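Local coordinates for inner membrane protein (PDB 2QJV) that probably acts as a nickel-binding sugar isomerase of the cupin superfamily, resembling the inositol-catabolism enzyme IolB, at residues V54-A60 with E100-A106; E50-V54 with A150-V155; E125-E129 with V140-L144; S13-I19 with F31-Q35. The protein carries 2 engineered substitutions. All coordinates share one frame. Where two conformers were deposited one is given. Numbering follows the deposited sequence.

Interaction 1: V54-A60 with E100-A106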
loop_
_atom_site.group_PDB
_atom_site.type_symbol
_atom_site.label_atom_id
_atom_site.label_comp_id
_atom_site.label_asym_id
_atom_site.label_seq_id
_atom_site.Cartn_x
_atom_site.Cartn_y
_atom_site.Cartn_z
ATOM N N VAL A 54 24.273 -5.652 26.270
ATOM C CA VAL A 54 24.214 -4.281 26.782
ATOM C C VAL A 54 23.152 -4.218 27.888
ATOM O O VAL A 54 21.986 -4.609 27.682
ATOM C CB VAL A 54 23.938 -3.245 25.689
ATOM C CG1 VAL A 54 23.858 -1.808 26.322
ATOM C CG2 VAL A 54 25.000 -3.321 24.552
ATOM N N LEU A 55 23.587 -3.794 29.087
ATOM C CA LEU A 55 22.666 -3.581 30.225
ATOM C C LEU A 55 22.088 -2.171 30.074
ATOM O O LEU A 55 22.724 -1.157 30.415
ATOM C CB LEU A 55 23.349 -3.809 31.587
ATOM C CG LEU A 55 23.697 -5.255 32.024
ATOM C CD1 LEU A 55 24.644 -5.991 31.076
ATOM C CD2 LEU A 55 24.300 -5.281 33.461
ATOM N N VAL A 56 20.915 -2.119 29.457
ATOM C CA VAL A 56 20.233 -0.854 29.165
ATOM C C VAL A 56 19.765 -0.188 30.493
ATOM O O VAL A 56 19.843 1.028 30.677
ATOM C CB VAL A 56 19.039 -1.008 28.143
ATOM C CG1 VAL A 56 18.386 0.392 27.909
ATOM C CG2 VAL A 56 19.445 -1.728 26.794
ATOM N N ALA A 57 19.297 -1.025 31.405
ATOM C CA ALA A 57 18.827 -0.629 32.725
ATOM C C ALA A 57 18.832 -1.857 33.653
ATOM O O ALA A 57 18.428 -2.968 33.267
ATOM C CB ALA A 57 17.449 -0.018 32.646
ATOM N N GLY A 58 19.324 -1.663 34.869
ATOM C CA GLY A 58 19.345 -2.719 35.841
ATOM C C GLY A 58 20.652 -3.465 35.958
ATOM O O GLY A 58 21.629 -3.187 35.263
ATOM N N LEU A 59 20.652 -4.402 36.894
ATOM C CA LEU A 59 21.853 -5.138 37.275
ATOM C C LEU A 59 21.731 -6.607 36.917
ATOM O O LEU A 59 20.655 -7.181 37.042
ATOM C CB LEU A 59 22.088 -4.961 38.784
ATOM C CG LEU A 59 22.125 -3.548 39.360
ATOM C CD1 LEU A 59 22.411 -3.651 40.850
ATOM C CD2 LEU A 59 23.144 -2.637 38.676
ATOM N N ALA A 60 22.838 -7.189 36.456
ATOM C CA ALA A 60 22.889 -8.563 35.987
ATOM C C ALA A 60 24.217 -9.236 36.346
ATOM O O ALA A 60 25.221 -8.568 36.528
ATOM C CB ALA A 60 22.673 -8.615 34.439
ATOM N N GLU A 100 19.721 -9.467 38.499
ATOM C CA GLU A 100 19.960 -9.232 39.939
ATOM C C GLU A 100 18.937 -8.240 40.459
ATOM O O GLU A 100 18.560 -8.290 41.620
ATOM C CB GLU A 100 21.418 -8.807 40.184
ATOM C CG GLU A 100 22.453 -9.880 39.783
ATOM C CD GLU A 100 22.415 -11.143 40.622
ATOM O OE1 GLU A 100 21.730 -11.198 41.676
ATOM O OE2 GLU A 100 23.099 -12.113 40.234
ATOM N N THR A 101 18.539 -7.314 39.584
ATOM C CA THR A 101 17.408 -6.442 39.782
ATOM C C THR A 101 16.547 -6.688 38.548
ATOM O O THR A 101 16.915 -7.465 37.664
ATOM C CB THR A 101 17.787 -4.928 39.848
ATOM O OG1 THR A 101 18.236 -4.493 38.555
ATOM C CG2 THR A 101 18.858 -4.647 40.945
ATOM N N ASP A 102 15.402 -6.015 38.466
ATOM C CA ASP A 102 14.651 -5.996 37.196
ATOM C C ASP A 102 15.660 -5.502 36.155
ATOM O O ASP A 102 16.486 -4.601 36.439
ATOM C CB ASP A 102 13.414 -5.107 37.268
ATOM C CG ASP A 102 12.292 -5.685 38.145
ATOM O OD1 ASP A 102 12.339 -6.862 38.603
ATOM O OD2 ASP A 102 11.323 -4.933 38.386
ATOM N N LEU A 103 15.630 -6.110 34.980
ATOM C CA LEU A 103 16.625 -5.891 33.964
ATOM C C LEU A 103 16.085 -5.714 32.551
ATOM O O LEU A 103 15.218 -6.481 32.074
ATOM C CB LEU A 103 17.575 -7.111 33.969
ATOM C CG LEU A 103 18.771 -7.140 32.995
ATOM C CD1 LEU A 103 19.885 -6.111 33.353
ATOM C CD2 LEU A 103 19.311 -8.556 32.875
ATOM N N GLU A 104 16.611 -4.705 31.877
ATOM C CA GLU A 104 16.373 -4.470 30.451
ATOM C C GLU A 104 17.686 -4.767 29.767
ATOM O O GLU A 104 18.654 -4.006 29.875
ATOM C CB GLU A 104 15.926 -3.051 30.146
ATOM C CG GLU A 104 15.522 -2.758 28.706
ATOM C CD GLU A 104 15.210 -1.253 28.544
ATOM O OE1 GLU A 104 15.243 -0.501 29.575
ATOM O OE2 GLU A 104 14.984 -0.823 27.404
ATOM N N LEU A 105 17.721 -5.923 29.100
ATOM C CA LEU A 105 18.935 -6.425 28.458
ATOM C C LEU A 105 18.845 -6.429 26.954
ATOM O O LEU A 105 17.919 -7.027 26.395
ATOM C CB LEU A 105 19.242 -7.868 28.932
ATOM C CG LEU A 105 20.477 -8.590 28.353
ATOM C CD1 LEU A 105 21.790 -8.045 28.937
ATOM C CD2 LEU A 105 20.296 -10.105 28.590
ATOM N N ALA A 106 19.843 -5.819 26.308
ATOM C CA ALA A 106 19.975 -5.830 24.844
ATOM C C ALA A 106 21.047 -6.858 24.471
ATOM O O ALA A 106 22.123 -6.907 25.091
ATOM C CB ALA A 106 20.292 -4.431 24.264
#
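A classic beta bulge interrupts the antiparallel pairing of strand 49-55 and the residues that follow it with strand 104-111 in one sheet of this cupin-family protein. Up to the bulge the pairing is regular: Val54 N donates to Ala106 O (2.8 Å) and Ala106 N to Val54 O (2.8 Å), while Leu55 and Leu105 form the following non-hydrogen-bonded pair, with CD1 to CD1 at 4.1 Å. Then Val56 and Ala57 both face Glu104. Its carbonyl O accepts Val56 N at 3.0 Å and, weakly, Ala57 N at 3.4 Å, and Glu104 N returns a bond to Ala57 O (2.9 Å). The extra residue shifts the register by one as the chain turns a corner at Val56. At Gly58 a CB would clash with Asp102 O and, at these backbone angles, with the preceding carbonyl, so the close approach depends on a bare CA. Beyond it Leu59 N is received by the hydroxyl Thr101 OG1 (2.9 Å), which itself donates to Asp102 O (2.7 Å), and Leu59 O takes Glu100 N (2.9 Å). The carboxylate of Glu104 turns to Tyr189 and, in a salt bridge, to Arg191. Leu103 CD2 packs on Ala60 CB at 3.7 Å. With its backbone paired to one strand and its buried charge to another, Glu104 can lie in the interior without an uncompensated carboxylate.

Interaction 2: E50-V54 with A150-V155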
loop_
_atom_site.group_PDB
_atom_site.type_symbol
_atom_site.label_atom_id
_atom_site.label_comp_id
_atom_site.label_asym_id
_atom_site.label_seq_id
_atom_site.Cartn_x
_atom_site.Cartn_y
_atom_site.Cartn_z
ATOM N N GLU A 50 28.875 -13.737 17.314
ATOM C CA GLU A 50 29.431 -12.992 18.440
ATOM C C GLU A 50 28.292 -12.084 18.941
ATOM O O GLU A 50 27.331 -11.781 18.220
ATOM C CB GLU A 50 30.682 -12.167 18.113
ATOM C CG GLU A 50 30.474 -11.114 17.079
ATOM C CD GLU A 50 31.647 -10.182 16.887
ATOM O OE1 GLU A 50 32.783 -10.479 17.356
ATOM O OE2 GLU A 50 31.392 -9.137 16.233
ATOM N N ARG A 51 28.396 -11.715 20.205
ATOM C CA ARG A 51 27.414 -10.915 20.895
ATOM C C ARG A 51 28.014 -9.818 21.798
ATOM O O ARG A 51 29.143 -9.915 22.305
ATOM C CB ARG A 51 26.505 -11.803 21.764
ATOM C CG ARG A 51 25.542 -12.720 21.022
ATOM C CD ARG A 51 24.879 -13.780 21.912
ATOM N NE ARG A 51 23.894 -14.562 21.139
ATOM C CZ ARG A 51 24.170 -15.638 20.396
ATOM N NH1 ARG A 51 25.402 -16.083 20.274
ATOM N NH2 ARG A 51 23.201 -16.247 19.715
ATOM N N CYS A 52 27.214 -8.762 21.970
ATOM C CA CYS A 52 27.490 -7.683 22.887
ATOM C C CYS A 52 26.193 -7.518 23.705
ATOM O O CYS A 52 25.140 -7.170 23.196
ATOM C CB CYS A 52 27.903 -6.375 22.184
ATOM S SG CYS A 52 28.356 -5.047 23.338
ATOM N N LEU A 53 26.301 -7.887 24.971
ATOM C CA LEU A 53 25.228 -7.828 25.945
ATOM C C LEU A 53 25.282 -6.457 26.530
ATOM O O LEU A 53 26.261 -6.123 27.206
ATOM C CB LEU A 53 25.452 -8.840 27.055
ATOM C CG LEU A 53 25.071 -10.323 26.846
ATOM C CD1 LEU A 53 25.349 -10.787 25.446
ATOM C CD2 LEU A 53 25.771 -11.184 27.911
ATOM N N VAL A 54 24.273 -5.652 26.270
ATOM C CA VAL A 54 24.214 -4.281 26.782
ATOM C C VAL A 54 23.152 -4.218 27.888
ATOM O O VAL A 54 21.986 -4.609 27.682
ATOM C CB VAL A 54 23.938 -3.245 25.689
ATOM C CG1 VAL A 54 23.858 -1.808 26.322
ATOM C CG2 VAL A 54 25.000 -3.321 24.552
ATOM N N ALA A 150 36.311 -6.466 17.884
ATOM C CA ALA A 150 35.183 -7.347 17.636
ATOM C C ALA A 150 35.334 -7.846 16.190
ATOM O O ALA A 150 36.035 -7.233 15.384
ATOM C CB ALA A 150 33.807 -6.672 17.887
ATOM N N ASP A 151 34.693 -8.958 15.850
ATOM C CA ASP A 151 34.767 -9.472 14.495
ATOM C C ASP A 151 33.912 -8.647 13.507
ATOM O O ASP A 151 34.298 -8.389 12.378
ATOM C CB ASP A 151 34.264 -10.928 14.404
ATOM C CG ASP A 151 34.967 -11.894 15.352
ATOM O OD1 ASP A 151 36.042 -11.587 15.919
ATOM O OD2 ASP A 151 34.369 -12.988 15.527
ATOM N N SER A 152 32.748 -8.255 13.980
ATOM C CA SER A 152 31.680 -7.660 13.161
ATOM C C SER A 152 30.931 -6.479 13.800
ATOM O O SER A 152 30.677 -5.461 13.141
ATOM C CB SER A 152 30.670 -8.779 12.841
ATOM O OG SER A 152 31.266 -9.799 12.031
ATOM N N LEU A 153 30.597 -6.631 15.088
ATOM C CA LEU A 153 29.736 -5.685 15.831
ATOM C C LEU A 153 30.276 -4.272 16.039
ATOM O O LEU A 153 31.437 -4.066 16.406
ATOM C CB LEU A 153 29.345 -6.264 17.217
ATOM C CG LEU A 153 28.334 -7.422 17.270
ATOM C CD1 LEU A 153 28.384 -8.161 18.662
ATOM C CD2 LEU A 153 26.899 -6.963 16.895
ATOM N N LEU A 154 29.384 -3.305 15.809
ATOM C CA LEU A 154 29.616 -1.903 16.085
ATOM C C LEU A 154 28.379 -1.511 16.889
ATOM O O LEU A 154 27.271 -1.740 16.439
ATOM C CB LEU A 154 29.747 -1.095 14.807
ATOM C CG LEU A 154 30.931 -1.446 13.870
ATOM C CD1 LEU A 154 30.745 -0.819 12.467
ATOM C CD2 LEU A 154 32.229 -1.018 14.519
ATOM N N VAL A 155 28.590 -0.943 18.075
ATOM C CA VAL A 155 27.505 -0.608 19.021
ATOM C C VAL A 155 27.720 0.797 19.586
ATOM O O VAL A 155 28.826 1.168 19.998
ATOM C CB VAL A 155 27.355 -1.655 20.176
ATOM C CG1 VAL A 155 26.165 -1.322 21.103
ATOM C CG2 VAL A 155 27.244 -3.103 19.625
#
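A buried carboxylate can tie a turn to a sheet by accepting the turn's backbone amides, and Glu50 does so. The two segments share no beta bridge; their closest CA pair, Glu50 and Asp151, is 7.5 Å apart. Instead the Glu50 side chain reaches into the turn that precedes strand 154-160. Asp151 N donates to Glu50 OE1 at 2.9 Å, while Glu50 OE2 receives both Ser152 N (2.8 Å) and Leu153 N (2.9 Å), so three consecutive amides are satisfied by one side chain. Tyr88 OH is a further partner of Glu50 OE1. That same oxygen lies 3.5 Å from Asp151 OD2, a like-charge approach offset by the amides of Phe113 and Gly114, which both bond to Asp151 OD2. Ser152 OG is bonded to the carbonyl of Pro111. Apolar packing continues along the strand: Leu153 CD1 meets Cys52 CB at 4.0 Å, Val155 CG2 is 4.2 Å from Cys52 CB, and Val155 CG1 is 4.2 Å from Val54 CG2. Strand 49-55 runs between strands 104-111 and 86-89 in its own sheet, and the contact joins it to the other sheet, where strand 154-160 lies beside strand 238-246, whose Leu242 touches both Val54 and Val155.

Interaction 3: E125-E129 with V140-L144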
loop_
_atom_site.group_PDB
_atom_site.type_symbol
_atom_site.label_atom_id
_atom_site.label_comp_id
_atom_site.label_asym_id
_atom_site.label_seq_id
_atom_site.Cartn_x
_atom_site.Cartn_y
_atom_site.Cartn_z
ATOM N N GLU A 125 35.640 1.950 29.762
ATOM C CA GLU A 125 36.069 1.589 28.399
ATOM C C GLU A 125 35.146 2.149 27.309
ATOM O O GLU A 125 35.367 1.868 26.147
ATOM C CB GLU A 125 36.177 0.065 28.220
ATOM C CG GLU A 125 37.416 -0.582 28.872
ATOM C CD GLU A 125 37.203 -0.887 30.309
ATOM O OE1 GLU A 125 36.247 -1.631 30.615
ATOM O OE2 GLU A 125 38.018 -0.405 31.136
ATOM N N VAL A 126 34.119 2.912 27.688
ATOM C CA VAL A 126 33.161 3.509 26.742
ATOM C C VAL A 126 33.619 4.921 26.405
ATOM O O VAL A 126 33.804 5.730 27.308
ATOM C CB VAL A 126 31.736 3.579 27.353
ATOM C CG1 VAL A 126 30.753 4.331 26.417
ATOM C CG2 VAL A 126 31.226 2.189 27.739
ATOM N N GLY A 127 33.831 5.223 25.123
ATOM C CA GLY A 127 34.189 6.572 24.714
ATOM C C GLY A 127 32.961 7.493 24.759
ATOM O O GLY A 127 31.959 7.194 24.132
ATOM N N VAL A 128 33.059 8.577 25.528
ATOM C CA VAL A 128 31.993 9.567 25.708
ATOM C C VAL A 128 32.342 10.783 24.879
ATOM O O VAL A 128 33.461 11.286 24.955
ATOM C CB VAL A 128 31.810 9.958 27.187
ATOM C CG1 VAL A 128 30.814 11.111 27.336
ATOM C CG2 VAL A 128 31.400 8.724 28.052
ATOM N N GLU A 129 31.406 11.230 24.041
ATOM C CA GLU A 129 31.609 12.411 23.204
ATOM C C GLU A 129 30.292 13.154 22.972
ATOM O O GLU A 129 29.209 12.580 23.050
ATOM C CB GLU A 129 32.294 12.059 21.865
ATOM C CG GLU A 129 31.569 11.040 21.037
ATOM C CD GLU A 129 32.181 10.801 19.632
ATOM O OE1 GLU A 129 33.135 11.527 19.256
ATOM O OE2 GLU A 129 31.687 9.886 18.909
ATOM N N VAL A 140 26.958 11.019 22.978
ATOM C CA VAL A 140 27.251 9.757 22.323
ATOM C C VAL A 140 28.181 8.901 23.231
ATOM O O VAL A 140 29.155 9.417 23.778
ATOM C CB VAL A 140 27.874 10.013 20.919
ATOM C CG1 VAL A 140 28.253 8.696 20.174
ATOM C CG2 VAL A 140 26.948 10.939 20.073
ATOM N N HIS A 141 27.775 7.650 23.444
ATOM C CA HIS A 141 28.529 6.621 24.159
ATOM C C HIS A 141 28.929 5.517 23.190
ATOM O O HIS A 141 28.092 4.701 22.733
ATOM C CB HIS A 141 27.735 5.998 25.313
ATOM C CG HIS A 141 27.374 6.947 26.425
ATOM N ND1 HIS A 141 26.334 6.688 27.292
ATOM C CD2 HIS A 141 27.886 8.147 26.799
ATOM C CE1 HIS A 141 26.248 7.671 28.174
ATOM N NE2 HIS A 141 27.171 8.579 27.891
ATOM N N ASN A 142 30.218 5.499 22.841
ATOM C CA ASN A 142 30.776 4.466 21.948
ATOM C C ASN A 142 31.107 3.198 22.727
ATOM O O ASN A 142 32.221 3.026 23.254
ATOM C CB ASN A 142 31.993 5.021 21.183
ATOM C CG ASN A 142 31.598 6.124 20.204
ATOM O OD1 ASN A 142 32.020 7.288 20.334
ATOM N ND2 ASN A 142 30.755 5.775 19.247
ATOM N N ILE A 143 30.090 2.344 22.838
ATOM C CA ILE A 143 30.191 1.062 23.540
ATOM C C ILE A 143 31.183 0.105 22.831
ATOM O O ILE A 143 32.059 -0.458 23.464
ATOM C CB ILE A 143 28.806 0.391 23.726
ATOM C CG1 ILE A 143 27.935 1.238 24.674
ATOM C CG2 ILE A 143 28.972 -1.093 24.224
ATOM C CD1 ILE A 143 26.468 0.863 24.692
ATOM N N LEU A 144 31.052 -0.031 21.522
ATOM C CA LEU A 144 31.865 -0.932 20.751
ATOM C C LEU A 144 32.153 -0.340 19.368
ATOM O O LEU A 144 31.500 -0.685 18.379
ATOM C CB LEU A 144 31.214 -2.321 20.677
ATOM C CG LEU A 144 32.060 -3.470 20.079
ATOM C CD1 LEU A 144 33.510 -3.476 20.610
ATOM C CD2 LEU A 144 31.327 -4.794 20.324
HETATM O O HOH W 1 34.564 -0.270 23.931
HETATM O O HOH W 2 34.869 2.435 23.591
#
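An antiparallel beta hairpin, formed by strands 127-131 and 138-142 at one margin of a five-stranded sheet, provides this contact. The axes of the short strands 127-129 and 140-142 approach to 4.8 Å at 161°. Glu129 and Val140 make a full hydrogen-bonded pair, Glu129 N to Val140 O at 2.9 Å and Val140 N to Glu129 O at 2.7 Å. Toward Gly127 the pairing loosens: Asn142 N reaches Gly127 O at 2.8 Å, but Gly127 N to Asn142 O is weak at 3.3 Å. There Asn142 centres an inverse gamma turn and the chain turns a corner at Ile143. Water takes over where the strands part, one molecule lying 2.7 Å from both Glu125 O and Asn142 O, another 2.6 Å from Ile143 O and 3.2 Å from Glu125 O. Val128 CG2 is 3.8 Å from His141 CD2 on one face, and Glu129 CG 3.8 Å from Val140 CB on the other, the Glu129 carboxylate salt-bridged to Arg131. Val126 CG1 lies 3.6 Å from His141 CB. His141 ND1 is hydrogen-bonded to Glu157 of strand 154-160, the next strand inward, on which Val140 also packs through Val156, and Ile143 reaches across to Cys52 and Val54 of strand 49-55.

Interaction 4: S13-I19 with F31-Q35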
loop_
_atom_site.group_PDB
_atom_site.type_symbol
_atom_site.label_atom_id
_atom_site.label_comp_id
_atom_site.label_asym_id
_atom_site.label_seq_id
_atom_site.Cartn_x
_atom_site.Cartn_y
_atom_site.Cartn_z
ATOM N N SER A 13 6.908 -8.180 28.804
ATOM C CA SER A 13 7.955 -8.971 29.466
ATOM C C SER A 13 8.521 -10.067 28.545
ATOM O O SER A 13 7.914 -10.452 27.515
ATOM C CB SER A 13 7.424 -9.545 30.781
ATOM O OG SER A 13 6.574 -10.612 30.571
ATOM N N GLY A 14 9.679 -10.582 28.939
ATOM C CA GLY A 14 10.379 -11.566 28.124
ATOM C C GLY A 14 11.127 -10.968 26.962
ATOM O O GLY A 14 11.694 -9.869 27.065
ATOM N N ASN A 15 11.104 -11.665 25.818
ATOM C CA ASN A 15 11.856 -11.263 24.612
ATOM C C ASN A 15 11.055 -10.258 23.780
ATOM O O ASN A 15 10.517 -10.577 22.733
ATOM C CB ASN A 15 12.187 -12.523 23.826
ATOM C CG ASN A 15 13.175 -12.320 22.644
ATOM O OD1 ASN A 15 13.208 -13.197 21.755
ATOM N ND2 ASN A 15 13.973 -11.249 22.635
ATOM N N ILE A 16 10.938 -9.054 24.315
ATOM C CA ILE A 16 10.036 -7.998 23.769
ATOM C C ILE A 16 10.430 -7.514 22.372
ATOM O O ILE A 16 9.583 -7.043 21.578
ATOM C CB ILE A 16 9.924 -6.780 24.773
ATOM C CG1 ILE A 16 11.251 -6.019 24.931
ATOM C CG2 ILE A 16 9.408 -7.249 26.115
ATOM C CD1 ILE A 16 11.059 -4.636 25.625
ATOM N N GLN A 17 11.716 -7.649 22.060
ATOM C CA GLN A 17 12.227 -7.354 20.707
ATOM C C GLN A 17 13.071 -8.515 20.187
ATOM O O GLN A 17 13.945 -8.989 20.880
ATOM C CB GLN A 17 13.065 -6.057 20.640
ATOM C CG GLN A 17 12.195 -4.744 20.688
ATOM C CD GLN A 17 11.362 -4.487 19.457
ATOM O OE1 GLN A 17 11.419 -5.252 18.479
ATOM N NE2 GLN A 17 10.548 -3.427 19.499
ATOM N N HIS A 18 12.756 -8.970 18.981
ATOM C CA HIS A 18 13.492 -10.056 18.316
ATOM C C HIS A 18 13.645 -9.720 16.830
ATOM O O HIS A 18 12.738 -9.963 16.020
ATOM C CB HIS A 18 12.854 -11.462 18.494
ATOM C CG HIS A 18 13.604 -12.522 17.741
ATOM N ND1 HIS A 18 14.884 -12.901 18.082
ATOM C CD2 HIS A 18 13.293 -13.211 16.612
ATOM C CE1 HIS A 18 15.329 -13.784 17.201
ATOM N NE2 HIS A 18 14.376 -14.003 16.309
ATOM N N ILE A 19 14.813 -9.174 16.500
ATOM C CA ILE A 19 15.151 -8.784 15.139
ATOM C C ILE A 19 16.295 -9.672 14.682
ATOM O O ILE A 19 17.357 -9.703 15.306
ATOM C CB ILE A 19 15.560 -7.277 15.029
ATOM C CG1 ILE A 19 14.547 -6.367 15.751
ATOM C CG2 ILE A 19 15.758 -6.875 13.536
ATOM C CD1 ILE A 19 13.088 -6.524 15.253
ATOM N N PHE A 31 19.279 -8.238 16.699
ATOM C CA PHE A 31 19.075 -7.431 17.869
ATOM C C PHE A 31 17.896 -7.988 18.703
ATOM O O PHE A 31 16.769 -8.044 18.247
ATOM C CB PHE A 31 18.837 -5.946 17.480
ATOM C CG PHE A 31 18.640 -5.057 18.666
ATOM C CD1 PHE A 31 19.709 -4.735 19.485
ATOM C CD2 PHE A 31 17.377 -4.585 19.000
ATOM C CE1 PHE A 31 19.513 -3.935 20.592
ATOM C CE2 PHE A 31 17.187 -3.813 20.114
ATOM C CZ PHE A 31 18.263 -3.503 20.906
ATOM N N ASP A 32 18.170 -8.290 19.963
ATOM C CA ASP A 32 17.184 -8.772 20.893
ATOM C C ASP A 32 17.134 -7.948 22.163
ATOM O O ASP A 32 18.154 -7.467 22.640
ATOM C CB ASP A 32 17.488 -10.210 21.307
ATOM C CG ASP A 32 17.177 -11.218 20.208
ATOM O OD1 ASP A 32 16.006 -11.635 20.124
ATOM O OD2 ASP A 32 18.083 -11.577 19.416
ATOM N N VAL A 33 15.930 -7.789 22.695
ATOM C CA VAL A 33 15.759 -7.162 24.004
ATOM C C VAL A 33 14.965 -8.140 24.873
ATOM O O VAL A 33 13.993 -8.774 24.427
ATOM C CB VAL A 33 15.089 -5.742 23.947
ATOM C CG1 VAL A 33 14.815 -5.201 25.384
ATOM C CG2 VAL A 33 15.925 -4.737 23.135
ATOM N N TRP A 34 15.418 -8.250 26.118
ATOM C CA TRP A 34 14.831 -9.077 27.121
ATOM C C TRP A 34 14.485 -8.206 28.316
ATOM O O TRP A 34 15.322 -7.459 28.788
ATOM C CB TRP A 34 15.782 -10.217 27.526
ATOM C CG TRP A 34 15.974 -11.278 26.479
ATOM C CD1 TRP A 34 16.920 -11.298 25.490
ATOM C CD2 TRP A 34 15.245 -12.495 26.358
ATOM N NE1 TRP A 34 16.798 -12.421 24.756
ATOM C CE2 TRP A 34 15.781 -13.186 25.256
ATOM C CE3 TRP A 34 14.188 -13.057 27.065
ATOM C CZ2 TRP A 34 15.293 -14.421 24.827
ATOM C CZ3 TRP A 34 13.702 -14.312 26.648
ATOM C CH2 TRP A 34 14.259 -14.966 25.530
ATOM N N GLN A 35 13.215 -8.267 28.745
ATOM C CA GLN A 35 12.756 -7.565 29.930
ATOM C C GLN A 35 12.521 -8.630 30.998
ATOM O O GLN A 35 11.549 -9.423 30.952
ATOM C CB GLN A 35 11.524 -6.717 29.591
ATOM C CG GLN A 35 11.140 -5.654 30.580
ATOM C CD GLN A 35 12.180 -4.538 30.738
ATOM O OE1 GLN A 35 12.407 -3.710 29.823
ATOM N NE2 GLN A 35 12.756 -4.477 31.928
HETATM O O HOH W 3 18.010 -11.970 16.769
#
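Strands 16-19 and 31-35 run antiparallel, their short axes 4.6 Å apart at 162°. Ile19 N and O bond to Phe31 O (2.9 Å) and N (2.8 Å), and Val33 N donates to Gln17 O (2.9 Å). Ile16 and Gln17 both face Val33 in a classic beta bulge, where Gln17 N to Val33 O is a weak 3.5 Å; past it, with the register shifted by one, Gly14 N and O pair with Gln35 O (3.0 Å) and N (2.8 Å). Asn15, centre of an inverse gamma turn, marks the corner. Within this cupin-family chain, strand 16-19 is outermost in its antiparallel sheet, and the backbone of Asn15 hydrogen-bonds to a second subunit. Asp32 OD1 accepts His18 ND1 (2.7 Å) and Asn15 ND2 (3.3 Å), and Asn15 ND2 also donates to Val33 O (3.1 Å). A CH-pi contact places Asn15 CB 3.5 Å over the centroid of the six-membered ring of Trp34. His18 NE2 bonds to Glu27 of the second subunit, whose Ala176 packs against Asn15 and Trp34.

Interactions 1 and 4, centres about 12 Å apart, share a sheet: Leu105 O lies 2.8 Å from Trp34 N, a probable hydrogen bond between neighbouring strands. Interactions 1 and 2 both use Val54, while interactions 2 and 3 meet in a second sheet, where Val155 N is 2.9 Å from Leu144 O, again probably hydrogen-bonded. Across the sheets, Val54 CG1 of interaction 1 packs on Ile143 CD1 of interaction 3 at 4.1 Å. Interactions 3 and 4 lie on opposite sides of the chain's centre, centres about 23 Å apart. Asp151 in interaction 2 and Val140 in interaction 3 have side chains about 8 Å and about 11 Å from two different bound nickel ions.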